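Local coordinates for protein response regulator aspartate phosphatase H (PDB 3Q15) that dephosphorylates the sporulation response regulator Spo0F and also acts on the response regulator ComA, keeping competence and sporulation apart in time, at residues 178-192 against 201-215. Sequence-based numbering, arbitrary orientation.
With SO4 (sulfate ion), chain F.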
loop_
_atom_site.group_PDB
_atom_site.type_symbol
_atom_site.label_atom_id
_atom_site.label_comp_id
_atom_site.label_asym_id
_atom_site.label_seq_id
_atom_site.Cartn_x
_atom_site.Cartn_y
_atom_site.Cartn_z
ATOM N N SER A 178 -26.475 3.523 -3.125
ATOM C CA SER A 178 -26.242 3.092 -4.502
ATOM C C SER A 178 -25.190 3.946 -5.203
ATOM O O SER A 178 -24.357 3.431 -5.948
ATOM C CB SER A 178 -27.550 3.098 -5.300
ATOM O OG SER A 178 -28.179 4.368 -5.249
ATOM N N ILE A 179 -25.232 5.251 -4.962
ATOM C CA ILE A 179 -24.256 6.165 -5.550
ATOM C C ILE A 179 -22.823 5.739 -5.226
ATOM O O ILE A 179 -21.987 5.609 -6.122
ATOM C CB ILE A 179 -24.484 7.617 -5.080
ATOM C CG1 ILE A 179 -25.831 8.136 -5.589
ATOM C CG2 ILE A 179 -23.350 8.517 -5.548
ATOM C CD1 ILE A 179 -25.997 8.031 -7.094
ATOM N N ARG A 180 -22.542 5.529 -3.943
ATOM C CA ARG A 180 -21.216 5.090 -3.518
ATOM C C ARG A 180 -20.868 3.735 -4.120
ATOM O O ARG A 180 -19.700 3.442 -4.368
ATOM C CB ARG A 180 -21.120 5.020 -1.990
ATOM C CG ARG A 180 -20.748 6.338 -1.320
ATOM C CD ARG A 180 -19.315 6.737 -1.641
ATOM N NE ARG A 180 -18.855 7.847 -0.809
ATOM C CZ ARG A 180 -18.399 9.005 -1.279
ATOM N NH1 ARG A 180 -18.332 9.219 -2.586
ATOM N NH2 ARG A 180 -18.002 9.948 -0.437
ATOM N N THR A 181 -21.888 2.915 -4.349
ATOM C CA THR A 181 -21.702 1.586 -4.920
ATOM C C THR A 181 -21.245 1.701 -6.363
ATOM O O THR A 181 -20.338 1.000 -6.796
ATOM C CB THR A 181 -23.013 0.767 -4.859
ATOM O OG1 THR A 181 -23.394 0.577 -3.491
ATOM C CG2 THR A 181 -22.837 -0.593 -5.515
ATOM N N ILE A 182 -21.884 2.598 -7.105
ATOM C CA ILE A 182 -21.516 2.845 -8.490
ATOM C C ILE A 182 -20.104 3.411 -8.568
ATOM O O ILE A 182 -19.283 2.946 -9.362
ATOM C CB ILE A 182 -22.504 3.805 -9.167
ATOM C CG1 ILE A 182 -23.879 3.137 -9.297
ATOM C CG2 ILE A 182 -21.980 4.230 -10.527
ATOM C CD1 ILE A 182 -24.965 4.050 -9.808
ATOM N N GLN A 183 -19.824 4.408 -7.731
ATOM C CA GLN A 183 -18.494 5.011 -7.675
ATOM C C GLN A 183 -17.446 3.969 -7.305
ATOM O O GLN A 183 -16.322 4.011 -7.798
ATOM C CB GLN A 183 -18.459 6.166 -6.667
ATOM C CG GLN A 183 -19.315 7.362 -7.046
ATOM C CD GLN A 183 -19.511 8.332 -5.892
ATOM O OE1 GLN A 183 -19.725 7.925 -4.748
ATOM N NE2 GLN A 183 -19.432 9.622 -6.188
ATOM N N SER A 184 -17.819 3.036 -6.434
ATOM C CA SER A 184 -16.902 1.976 -6.019
ATOM C C SER A 184 -16.624 1.019 -7.171
ATOM O O SER A 184 -15.506 0.523 -7.324
ATOM C CB SER A 184 -17.449 1.219 -4.810
ATOM O OG SER A 184 -17.485 2.055 -3.666
ATOM N N LEU A 185 -17.644 0.768 -7.981
ATOM C CA LEU A 185 -17.487 -0.074 -9.158
ATOM C C LEU A 185 -16.567 0.592 -10.174
ATOM O O LEU A 185 -15.720 -0.069 -10.778
ATOM C CB LEU A 185 -18.852 -0.387 -9.781
ATOM C CG LEU A 185 -19.778 -1.239 -8.905
ATOM C CD1 LEU A 185 -21.200 -1.274 -9.455
ATOM C CD2 LEU A 185 -19.224 -2.650 -8.755
ATOM N N PHE A 186 -16.735 1.899 -10.360
ATOM C CA PHE A 186 -15.847 2.659 -11.242
ATOM C C PHE A 186 -14.397 2.568 -10.778
ATOM O O PHE A 186 -13.483 2.403 -11.588
ATOM C CB PHE A 186 -16.278 4.127 -11.337
ATOM C CG PHE A 186 -17.548 4.338 -12.111
ATOM C CD1 PHE A 186 -18.095 3.311 -12.865
ATOM C CD2 PHE A 186 -18.194 5.563 -12.089
ATOM C CE1 PHE A 186 -19.266 3.498 -13.580
ATOM C CE2 PHE A 186 -19.365 5.757 -12.803
ATOM C CZ PHE A 186 -19.901 4.721 -13.550
ATOM N N VAL A 187 -14.188 2.676 -9.469
ATOM C CA VAL A 187 -12.843 2.594 -8.912
ATOM C C VAL A 187 -12.234 1.218 -9.162
ATOM O O VAL A 187 -11.074 1.106 -9.555
ATOM C CB VAL A 187 -12.828 2.915 -7.411
ATOM C CG1 VAL A 187 -11.451 2.634 -6.825
ATOM C CG2 VAL A 187 -13.221 4.369 -7.187
ATOM N N ILE A 188 -13.024 0.172 -8.949
ATOM C CA ILE A 188 -12.560 -1.188 -9.193
ATOM C C ILE A 188 -12.177 -1.385 -10.660
ATOM O O ILE A 188 -11.125 -1.947 -10.967
ATOM C CB ILE A 188 -13.626 -2.217 -8.788
ATOM C CG1 ILE A 188 -13.920 -2.110 -7.292
ATOM C CG2 ILE A 188 -13.174 -3.624 -9.139
ATOM C CD1 ILE A 188 -15.084 -2.985 -6.832
ATOM N N ALA A 189 -13.036 -0.922 -11.562
ATOM C CA ALA A 189 -12.747 -0.989 -12.990
ATOM C C ALA A 189 -11.476 -0.212 -13.321
ATOM O O ALA A 189 -10.600 -0.714 -14.023
ATOM C CB ALA A 189 -13.915 -0.448 -13.791
ATOM N N GLY A 190 -11.385 1.014 -12.810
ATOM C CA GLY A 190 -10.228 1.859 -13.047
ATOM C C GLY A 190 -8.945 1.175 -12.620
ATOM O O GLY A 190 -7.923 1.267 -13.304
ATOM N N ASN A 191 -9.003 0.476 -11.490
ATOM C CA ASN A 191 -7.845 -0.248 -10.977
ATOM C C ASN A 191 -7.407 -1.368 -11.914
ATOM O O ASN A 191 -6.219 -1.525 -12.206
ATOM C CB ASN A 191 -8.122 -0.795 -9.572
ATOM C CG ASN A 191 -8.107 0.293 -8.514
ATOM O OD1 ASN A 191 -7.629 1.403 -8.757
ATOM N ND2 ASN A 191 -8.626 -0.019 -7.330
ATOM N N TYR A 192 -8.375 -2.147 -12.384
ATOM C CA TYR A 192 -8.091 -3.185 -13.364
ATOM C C TYR A 192 -7.459 -2.600 -14.617
ATOM O O TYR A 192 -6.543 -3.190 -15.184
ATOM C CB TYR A 192 -9.357 -3.961 -13.720
ATOM C CG TYR A 192 -9.683 -5.054 -12.734
ATOM C CD1 TYR A 192 -8.772 -6.071 -12.480
ATOM C CD2 TYR A 192 -10.901 -5.082 -12.070
ATOM C CE1 TYR A 192 -9.059 -7.080 -11.591
ATOM C CE2 TYR A 192 -11.200 -6.091 -11.173
ATOM C CZ TYR A 192 -10.274 -7.087 -10.938
ATOM O OH TYR A 192 -10.550 -8.097 -10.047
ATOM N N ALA A 201 -12.397 -5.373 -15.869
ATOM C CA ALA A 201 -13.118 -4.163 -15.494
ATOM C C ALA A 201 -14.565 -4.186 -15.986
ATOM O O ALA A 201 -15.469 -3.677 -15.319
ATOM C CB ALA A 201 -12.405 -2.943 -16.039
ATOM N N LEU A 202 -14.771 -4.775 -17.159
ATOM C CA LEU A 202 -16.056 -4.696 -17.844
ATOM C C LEU A 202 -17.247 -5.156 -16.997
ATOM O O LEU A 202 -18.267 -4.468 -16.948
ATOM C CB LEU A 202 -16.013 -5.448 -19.180
ATOM C CG LEU A 202 -17.287 -5.360 -20.031
ATOM C CD1 LEU A 202 -17.607 -3.911 -20.382
ATOM C CD2 LEU A 202 -17.155 -6.211 -21.287
ATOM N N PRO A 203 -17.126 -6.314 -16.322
ATOM C CA PRO A 203 -18.260 -6.779 -15.516
ATOM C C PRO A 203 -18.695 -5.737 -14.489
ATOM O O PRO A 203 -19.890 -5.540 -14.289
ATOM C CB PRO A 203 -17.709 -8.026 -14.813
ATOM C CG PRO A 203 -16.623 -8.509 -15.707
ATOM C CD PRO A 203 -16.000 -7.265 -16.286
ATOM N N HIS A 204 -17.737 -5.066 -13.859
ATOM C CA HIS A 204 -18.064 -4.062 -12.851
ATOM C C HIS A 204 -18.728 -2.842 -13.478
ATOM O O HIS A 204 -19.647 -2.259 -12.903
ATOM C CB HIS A 204 -16.815 -3.670 -12.056
ATOM C CG HIS A 204 -16.159 -4.829 -11.375
ATOM N ND1 HIS A 204 -16.674 -5.411 -10.234
ATOM C CD2 HIS A 204 -15.048 -5.535 -11.688
ATOM C CE1 HIS A 204 -15.901 -6.417 -9.869
ATOM N NE2 HIS A 204 -14.906 -6.514 -10.733
ATOM N N LEU A 205 -18.271 -2.464 -14.667
ATOM C CA LEU A 205 -18.883 -1.350 -15.377
ATOM C C LEU A 205 -20.322 -1.680 -15.766
ATOM O O LEU A 205 -21.191 -0.808 -15.756
ATOM C CB LEU A 205 -18.061 -0.973 -16.612
ATOM C CG LEU A 205 -16.652 -0.435 -16.332
ATOM C CD1 LEU A 205 -15.950 -0.062 -17.627
ATOM C CD2 LEU A 205 -16.699 0.759 -15.391
ATOM N N GLU A 206 -20.578 -2.941 -16.098
ATOM C CA GLU A 206 -21.928 -3.354 -16.468
ATOM C C GLU A 206 -22.857 -3.337 -15.257
ATOM O O GLU A 206 -24.005 -2.903 -15.357
ATOM C CB GLU A 206 -21.919 -4.733 -17.133
ATOM C CG GLU A 206 -21.254 -4.752 -18.506
ATOM C CD GLU A 206 -21.193 -6.141 -19.117
ATOM O OE1 GLU A 206 -21.043 -6.241 -20.354
ATOM O OE2 GLU A 206 -21.289 -7.133 -18.364
ATOM N N ALA A 207 -22.365 -3.806 -14.116
ATOM C CA ALA A 207 -23.158 -3.775 -12.890
ATOM C C ALA A 207 -23.465 -2.334 -12.512
ATOM O O ALA A 207 -24.565 -2.018 -12.067
ATOM C CB ALA A 207 -22.421 -4.475 -11.759
ATOM N N ALA A 208 -22.484 -1.457 -12.699
ATOM C CA ALA A 208 -22.681 -0.038 -12.432
ATOM C C ALA A 208 -23.767 0.531 -13.337
ATOM O O ALA A 208 -24.634 1.275 -12.884
ATOM C CB ALA A 208 -21.377 0.732 -12.607
ATOM N N LEU A 209 -23.720 0.178 -14.618
ATOM C CA LEU A 209 -24.738 0.632 -15.557
ATOM C C LEU A 209 -26.134 0.193 -15.118
ATOM O O LEU A 209 -27.065 0.997 -15.097
ATOM C CB LEU A 209 -24.454 0.126 -16.974
ATOM C CG LEU A 209 -25.555 0.408 -18.007
ATOM C CD1 LEU A 209 -25.812 1.905 -18.133
ATOM C CD2 LEU A 209 -25.213 -0.192 -19.366
ATOM N N GLU A 210 -26.273 -1.085 -14.775
ATOM C CA GLU A 210 -27.568 -1.629 -14.368
ATOM C C GLU A 210 -28.093 -0.939 -13.116
ATOM O O GLU A 210 -29.268 -0.585 -13.038
ATOM C CB GLU A 210 -27.487 -3.143 -14.145
ATOM C CG GLU A 210 -27.978 -3.970 -15.326
ATOM C CD GLU A 210 -28.598 -5.293 -14.903
ATOM O OE1 GLU A 210 -28.064 -5.941 -13.978
ATOM O OE2 GLU A 210 -29.628 -5.682 -15.494
ATOM N N LEU A 211 -27.216 -0.751 -12.139
ATOM C CA LEU A 211 -27.596 -0.096 -10.895
ATOM C C LEU A 211 -28.032 1.343 -11.160
ATOM O O LEU A 211 -29.045 1.805 -10.634
ATOM C CB LEU A 211 -26.431 -0.129 -9.906
ATOM C CG LEU A 211 -26.713 0.396 -8.500
ATOM C CD1 LEU A 211 -27.886 -0.347 -7.874
ATOM C CD2 LEU A 211 -25.468 0.274 -7.639
ATOM N N ALA A 212 -27.261 2.039 -11.993
ATOM C CA ALA A 212 -27.537 3.431 -12.342
ATOM C C ALA A 212 -28.889 3.608 -13.027
ATOM O O ALA A 212 -29.560 4.624 -12.840
ATOM C CB ALA A 212 -26.422 3.987 -13.221
ATOM N N MET A 213 -29.283 2.625 -13.832
ATOM C CA MET A 213 -30.573 2.677 -14.515
ATOM C C MET A 213 -31.734 2.385 -13.568
ATOM O O MET A 213 -32.825 2.934 -13.724
ATOM C CB MET A 213 -30.600 1.728 -15.716
ATOM C CG MET A 213 -30.025 2.332 -16.987
ATOM S SD MET A 213 -30.212 1.263 -18.423
ATOM C CE MET A 213 -29.765 2.384 -19.746
ATOM N N ASP A 214 -31.496 1.523 -12.584
ATOM C CA ASP A 214 -32.507 1.229 -11.576
ATOM C C ASP A 214 -32.864 2.487 -10.787
ATOM O O ASP A 214 -34.037 2.804 -10.610
ATOM C CB ASP A 214 -32.030 0.123 -10.630
ATOM C CG ASP A 214 -32.086 -1.257 -11.265
ATOM O OD1 ASP A 214 -31.080 -1.993 -11.181
ATOM O OD2 ASP A 214 -33.137 -1.611 -11.841
ATOM N N ILE A 215 -31.848 3.211 -10.325
ATOM C CA ILE A 215 -32.074 4.428 -9.552
ATOM C C ILE A 215 -32.394 5.619 -10.449
ATOM O O ILE A 215 -32.523 6.745 -9.970
ATOM C CB ILE A 215 -30.865 4.773 -8.662
ATOM C CG1 ILE A 215 -29.606 4.941 -9.514
ATOM C CG2 ILE A 215 -30.659 3.701 -7.605
ATOM C CD1 ILE A 215 -28.368 5.225 -8.707
HETATM S S SO4 F . -17.452 12.798 -2.869
HETATM O O1 SO4 F . -18.748 12.227 -3.225
HETATM O O2 SO4 F . -17.397 14.187 -3.313
HETATM O O3 SO4 F . -17.268 12.742 -1.421
HETATM O O4 SO4 F . -16.395 12.035 -3.528
#
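Ala189 and Ala201 meet where two antiparallel helices, 178-192 and 201-214, pack as the hairpin of a predicted tetratricopeptide repeat, the third in the chain. The axes cross at -163° and approach to 8.3 Å. This closeness is consistent with the small residues here: Ala189 CB lies 3.7 Å from Ala201 CB and presses tightly on Leu205 CD2. Further along, Leu185 CD1 rests against the backbone of Ala208, 3.5 Å from its N. Phe186 CE1 touches Ala208 CB, and its ring also packs on Ile223 of helix 218-235. With CG1 beside the backbone N (chi1 -67°) and chi2 extended, Ile182 sends CD1 to Ala212 CB, at 3.7 Å. Leu211 CD2 packs against both Thr181 CG2 and Ile182 CG1. Back beside the Ala189-Ala201 approach, Ile188 CG2 sits over the centre of the His204 ring, a CH-pi contact 3.7 Å from its centroid. Tyr192 meets that ring rim to rim, planes 14° apart. Tyr192 OH and His204 NE2 both hydrogen-bond the C-terminal carboxylate of Tyr378 of the second subunit. Turned from 201-215, Arg180 salt-bridges Glu142 of helix 137-153 and holds a sulfate, probably from the crystallisation liquor, through NH1 and NH2. A leucine in place of Arg180 would probably leave Glu142 and the sulfate without these bonds. No hydrogen bond joins the segments; their pairing rests largely on apolar fit, helped by the CH-pi contact and the Tyr192-His204 pair.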